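Local coordinates for protein 1,3-alpha-isomaltosidase (Kribbella flavida DSM 17836, PDB 5X3I) that hydrolyses the alpha-1,3-glucosidic linkages of a cyclic tetrasaccharide formed from starch, releasing isomaltose inside the cell, at residues Gly154-Val166 / Val171-Gly183. The protein carries 1 engineered substitution. Residues are numbered along the deposited sequence; the frame is centred on the assembly and turned at random.
With SO4 (sulfate ion), chain C; SO4 (sulfate ion), chain L.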
loop_
_atom_site.group_PDB
_atom_site.type_symbol
_atom_site.label_atom_id
_atom_site.label_comp_id
_atom_site.label_asym_id
_atom_site.label_seq_id
_atom_site.Cartn_x
_atom_site.Cartn_y
_atom_site.Cartn_z
ATOM N N GLY A 154 -9.433 14.531 23.882
ATOM C CA GLY A 154 -10.332 13.443 23.553
ATOM C C GLY A 154 -10.071 12.069 24.134
ATOM O O GLY A 154 -10.919 11.186 24.011
ATOM N N GLY A 155 -8.930 11.876 24.781
ATOM C CA GLY A 155 -8.612 10.570 25.326
ATOM C C GLY A 155 -9.107 10.303 26.738
ATOM O O GLY A 155 -9.051 9.171 27.215
ATOM N N GLY A 156 -9.583 11.340 27.417
ATOM C CA GLY A 156 -10.053 11.198 28.785
ATOM C C GLY A 156 -9.026 10.594 29.726
ATOM O O GLY A 156 -7.836 10.887 29.632
ATOM N N GLU A 157 -9.480 9.726 30.622
ATOM C CA GLU A 157 -8.601 9.175 31.647
ATOM C C GLU A 157 -7.632 8.137 31.103
ATOM O O GLU A 157 -6.739 7.688 31.813
ATOM C CB GLU A 157 -9.423 8.562 32.781
ATOM C CG GLU A 157 -10.218 9.582 33.583
ATOM C CD GLU A 157 -10.886 8.976 34.800
ATOM O OE1 GLU A 157 -12.111 9.157 34.958
ATOM O OE2 GLU A 157 -10.185 8.324 35.603
ATOM N N ARG A 158 -7.809 7.752 29.844
ATOM C CA ARG A 158 -6.916 6.778 29.236
ATOM C C ARG A 158 -5.561 7.393 28.903
ATOM O O ARG A 158 -4.566 6.686 28.804
ATOM C CB ARG A 158 -7.550 6.180 27.977
ATOM C CG ARG A 158 -8.697 5.222 28.260
ATOM C CD ARG A 158 -9.115 4.470 27.004
ATOM N NE ARG A 158 -9.820 3.233 27.325
ATOM C CZ ARG A 158 -11.134 3.098 27.262
ATOM N NH1 ARG A 158 -11.879 4.119 26.874
ATOM N NH2 ARG A 158 -11.701 1.942 27.571
ATOM N N VAL A 159 -5.526 8.711 28.743
ATOM C CA VAL A 159 -4.304 9.400 28.337
ATOM C C VAL A 159 -3.473 9.895 29.525
ATOM O O VAL A 159 -3.981 10.572 30.412
ATOM C CB VAL A 159 -4.623 10.600 27.425
ATOM C CG1 VAL A 159 -3.376 11.432 27.176
ATOM C CG2 VAL A 159 -5.211 10.124 26.110
ATOM N N ARG A 160 -2.193 9.544 29.523
ATOM C CA ARG A 160 -1.253 10.002 30.537
ATOM C C ARG A 160 0.085 10.399 29.925
ATOM O O ARG A 160 0.375 10.076 28.775
ATOM C CB ARG A 160 -1.035 8.917 31.589
ATOM C CG ARG A 160 -2.195 8.747 32.550
ATOM C CD ARG A 160 -1.816 7.815 33.685
ATOM N NE ARG A 160 -2.496 8.164 34.928
ATOM C CZ ARG A 160 -2.210 7.623 36.108
ATOM N NH1 ARG A 160 -2.876 7.999 37.191
ATOM N NH2 ARG A 160 -1.254 6.709 36.203
ATOM N N GLY A 161 0.896 11.104 30.708
ATOM C CA GLY A 161 2.259 11.415 30.325
ATOM C C GLY A 161 2.389 12.226 29.056
ATOM O O GLY A 161 3.222 11.929 28.206
ATOM N N VAL A 162 1.567 13.254 28.930
ATOM C CA VAL A 162 1.598 14.107 27.758
ATOM C C VAL A 162 2.854 14.966 27.746
ATOM O O VAL A 162 3.168 15.626 28.733
ATOM C CB VAL A 162 0.366 15.016 27.699
ATOM C CG1 VAL A 162 0.478 15.988 26.549
ATOM C CG2 VAL A 162 -0.898 14.185 27.581
ATOM N N GLU A 163 3.573 14.955 26.632
ATOM C CA GLU A 163 4.734 15.815 26.479
ATOM C C GLU A 163 4.879 16.346 25.057
ATOM O O GLU A 163 4.294 15.810 24.112
ATOM C CB GLU A 163 6.002 15.079 26.901
ATOM C CG GLU A 163 6.183 13.712 26.278
ATOM C CD GLU A 163 7.436 13.023 26.774
ATOM O OE1 GLU A 163 8.214 13.681 27.491
ATOM O OE2 GLU A 163 7.642 11.830 26.453
ATOM N N TRP A 164 5.666 17.406 24.927
ATOM C CA TRP A 164 5.822 18.134 23.684
ATOM C C TRP A 164 7.287 18.310 23.334
ATOM O O TRP A 164 8.107 18.598 24.205
ATOM C CB TRP A 164 5.145 19.493 23.790
ATOM C CG TRP A 164 3.763 19.376 24.289
ATOM C CD1 TRP A 164 3.344 19.490 25.579
ATOM C CD2 TRP A 164 2.601 19.080 23.511
ATOM N NE1 TRP A 164 1.989 19.298 25.653
ATOM C CE2 TRP A 164 1.508 19.045 24.395
ATOM C CE3 TRP A 164 2.379 18.851 22.152
ATOM C CZ2 TRP A 164 0.210 18.785 23.966
ATOM C CZ3 TRP A 164 1.083 18.598 21.725
ATOM C CH2 TRP A 164 0.018 18.567 22.630
ATOM N N LEU A 165 7.614 18.125 22.062
ATOM C CA LEU A 165 8.967 18.352 21.585
ATOM C C LEU A 165 9.054 19.769 21.060
ATOM O O LEU A 165 8.434 20.107 20.051
ATOM C CB LEU A 165 9.346 17.353 20.497
ATOM C CG LEU A 165 10.775 17.455 19.956
ATOM C CD1 LEU A 165 11.801 17.070 21.032
ATOM C CD2 LEU A 165 10.955 16.596 18.715
ATOM N N VAL A 166 9.823 20.602 21.757
ATOM C CA VAL A 166 9.831 22.029 21.478
ATOM C C VAL A 166 11.234 22.553 21.211
ATOM O O VAL A 166 12.213 22.015 21.703
ATOM C CB VAL A 166 9.204 22.825 22.636
ATOM C CG1 VAL A 166 7.831 22.284 22.957
ATOM C CG2 VAL A 166 10.087 22.763 23.876
ATOM N N VAL A 171 6.582 24.114 18.494
ATOM C CA VAL A 171 6.281 22.776 18.979
ATOM C C VAL A 171 6.209 21.794 17.814
ATOM O O VAL A 171 5.280 21.830 17.007
ATOM C CB VAL A 171 4.960 22.735 19.743
ATOM C CG1 VAL A 171 4.792 21.388 20.406
ATOM C CG2 VAL A 171 4.908 23.856 20.774
ATOM N N HIS A 172 7.204 20.921 17.743
ATOM C CA HIS A 172 7.374 20.009 16.623
ATOM C C HIS A 172 6.534 18.740 16.693
ATOM O O HIS A 172 5.964 18.318 15.690
ATOM C CB HIS A 172 8.855 19.655 16.494
ATOM C CG HIS A 172 9.740 20.856 16.384
ATOM N ND1 HIS A 172 9.976 21.497 15.187
ATOM C CD2 HIS A 172 10.415 21.555 17.326
ATOM C CE1 HIS A 172 10.774 22.530 15.396
ATOM N NE2 HIS A 172 11.052 22.589 16.685
ATOM N N ARG A 173 6.468 18.132 17.873
ATOM C CA ARG A 173 5.751 16.871 18.057
ATOM C C ARG A 173 5.044 16.839 19.399
ATOM O O ARG A 173 5.484 17.486 20.355
ATOM C CB ARG A 173 6.699 15.670 17.978
ATOM C CG ARG A 173 7.574 15.623 16.746
ATOM C CD ARG A 173 8.278 14.293 16.604
ATOM N NE ARG A 173 9.096 14.289 15.400
ATOM C CZ ARG A 173 9.893 13.294 15.032
ATOM N NH1 ARG A 173 10.004 12.206 15.769
ATOM N NH2 ARG A 173 10.592 13.400 13.920
ATOM N N GLY A 174 3.912 16.146 19.447
ATOM C CA GLY A 174 3.335 15.699 20.699
ATOM C C GLY A 174 3.642 14.240 20.965
ATOM O O GLY A 174 3.925 13.471 20.038
ATOM N N ARG A 175 3.538 13.847 22.228
ATOM C CA ARG A 175 3.704 12.463 22.639
ATOM C C ARG A 175 2.872 12.171 23.887
ATOM O O ARG A 175 2.720 13.034 24.749
ATOM C CB ARG A 175 5.176 12.152 22.885
ATOM C CG ARG A 175 5.449 10.723 23.288
ATOM C CD ARG A 175 6.863 10.306 22.923
ATOM N NE ARG A 175 7.861 10.860 23.829
ATOM C CZ ARG A 175 9.170 10.811 23.610
ATOM N NH1 ARG A 175 9.641 10.248 22.507
ATOM N NH2 ARG A 175 10.010 11.332 24.492
ATOM N N PHE A 176 2.326 10.963 23.978
ATOM C CA PHE A 176 1.519 10.584 25.127
ATOM C C PHE A 176 1.395 9.077 25.261
ATOM O O PHE A 176 1.863 8.322 24.412
ATOM C CB PHE A 176 0.128 11.216 25.035
ATOM C CG PHE A 176 -0.665 10.794 23.823
ATOM C CD1 PHE A 176 -0.561 11.494 22.634
ATOM C CD2 PHE A 176 -1.524 9.709 23.882
ATOM C CE1 PHE A 176 -1.294 11.113 21.517
ATOM C CE2 PHE A 176 -2.256 9.325 22.771
ATOM C CZ PHE A 176 -2.136 10.030 21.586
ATOM N N ARG A 177 0.733 8.645 26.323
ATOM C CA ARG A 177 0.644 7.229 26.634
ATOM C C ARG A 177 -0.808 6.826 26.819
ATOM O O ARG A 177 -1.573 7.517 27.484
ATOM C CB ARG A 177 1.440 6.882 27.895
ATOM C CG ARG A 177 2.950 6.757 27.710
ATOM C CD ARG A 177 3.625 8.108 27.742
ATOM N NE ARG A 177 5.080 8.006 27.693
ATOM C CZ ARG A 177 5.892 9.046 27.541
ATOM N NH1 ARG A 177 7.204 8.863 27.502
ATOM N NH2 ARG A 177 5.395 10.270 27.415
ATOM N N LEU A 178 -1.187 5.714 26.207
ATOM C CA LEU A 178 -2.505 5.151 26.432
ATOM C C LEU A 178 -2.361 3.966 27.360
ATOM O O LEU A 178 -1.500 3.123 27.156
ATOM C CB LEU A 178 -3.166 4.732 25.115
ATOM C CG LEU A 178 -3.510 5.837 24.122
ATOM C CD1 LEU A 178 -4.005 5.236 22.820
ATOM C CD2 LEU A 178 -4.554 6.768 24.699
ATOM N N GLN A 179 -3.207 3.908 28.379
ATOM C CA GLN A 179 -3.137 2.849 29.371
ATOM C C GLN A 179 -3.665 1.519 28.842
ATOM O O GLN A 179 -4.782 1.437 28.352
ATOM C CB GLN A 179 -3.910 3.249 30.627
ATOM C CG GLN A 179 -3.071 3.254 31.893
ATOM C CD GLN A 179 -2.056 4.383 31.914
ATOM O OE1 GLN A 179 -2.349 5.503 31.494
ATOM N NE2 GLN A 179 -0.854 4.091 32.396
ATOM N N LEU A 180 -2.856 0.480 28.983
ATOM C CA LEU A 180 -3.214 -0.869 28.571
ATOM C C LEU A 180 -3.407 -1.758 29.788
ATOM O O LEU A 180 -2.823 -1.515 30.844
ATOM C CB LEU A 180 -2.138 -1.469 27.669
ATOM C CG LEU A 180 -1.721 -0.652 26.448
ATOM C CD1 LEU A 180 -0.715 -1.415 25.612
ATOM C CD2 LEU A 180 -2.935 -0.259 25.630
ATOM N N GLN A 181 -4.230 -2.789 29.642
ATOM C CA GLN A 181 -4.424 -3.745 30.717
ATOM C C GLN A 181 -3.810 -5.073 30.314
ATOM O O GLN A 181 -3.321 -5.220 29.194
ATOM C CB GLN A 181 -5.913 -3.911 31.025
ATOM C CG GLN A 181 -6.595 -2.625 31.468
ATOM C CD GLN A 181 -8.107 -2.733 31.511
ATOM O OE1 GLN A 181 -8.728 -3.343 30.640
ATOM N NE2 GLN A 181 -8.711 -2.132 32.530
ATOM N N ASP A 182 -3.851 -6.047 31.215
ATOM C CA ASP A 182 -3.270 -7.350 30.929
ATOM C C ASP A 182 -4.148 -8.097 29.945
ATOM O O ASP A 182 -5.370 -8.045 30.032
ATOM C CB ASP A 182 -3.090 -8.163 32.209
ATOM C CG ASP A 182 -2.049 -7.569 33.134
ATOM O OD1 ASP A 182 -0.858 -7.903 32.976
ATOM O OD2 ASP A 182 -2.419 -6.767 34.016
ATOM N N GLY A 183 -3.522 -8.778 28.996
ATOM C CA GLY A 183 -4.267 -9.508 27.989
ATOM C C GLY A 183 -4.757 -8.635 26.851
ATOM O O GLY A 183 -5.349 -9.130 25.892
HETATM S S SO4 C . -10.607 15.020 27.360
HETATM O O1 SO4 C . -10.750 13.698 26.756
HETATM O O2 SO4 C . -10.498 16.058 26.340
HETATM O O3 SO4 C . -11.775 15.295 28.187
HETATM O O4 SO4 C . -9.407 15.025 28.188
HETATM S S SO4 L . 0.347 12.197 34.043
HETATM O O1 SO4 L . 0.068 10.784 34.272
HETATM O O2 SO4 L . -0.349 12.655 32.847
HETATM O O3 SO4 L . -0.116 12.981 35.183
HETATM O O4 SO4 L . 1.784 12.372 33.880
#
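Glu163 OE2 is gripped by two arginines of the facing strand, Arg175 and Arg177. Arg175 comes alongside, its chain bent at chi3 (76°), and offers its NE edge: NE lies 2.8 Å from Glu163 OE2, with NH2 adding a longer bond. Arg177 crosses instead, bending at chi2 to present NH1 and NH2 end-on, with NH2 2.9 Å from Glu163 OE2. The oxygen sits near both guanidinium planes, yet all four donors stand well out of the carboxylate plane, Arg175's on one side and Arg177's on the other; that plane is turned 51° from the guanidinium of Arg175. Arg177 NH2 also bonds Gly161 O at 2.8 Å, tying the side-chain network to the backbone where the register slips. An alanine in place of Glu163 would probably leave two neighbouring guanidinium groups without the anion they share, with Arg177 held less firmly, through its bond to Gly161 O, and Arg175 relying on Glu259.

These strands form an antiparallel hairpin in the N-terminal galactose mutarotase-like region of this family 31 enzyme, away from the catalytic residues. Two shifts of register interrupt the pairing: one lies between Arg160 and Glu163, while the other is a classic bulge in which His172 and Arg173 both face Leu165, whose O takes His172 N at 2.7 Å. Strand 143-145 flanks one edge of the hairpin and strand 255-261 the other, where Glu259 pairs with Arg173 and Arg175.

On the face opposite the salt bridges, the Trp164 ring lies against Gly174, with CE3 3.6 Å from Gly174 CA; a modelled CB there would clash with CZ3. Val166 and Val171 lie side by side. Farther along, Val159 divides its branches: CG1, anti to the backbone N (chi1 172°), approaches Phe176 CB, while CG2 meets Leu178 CD2 at 3.7 Å.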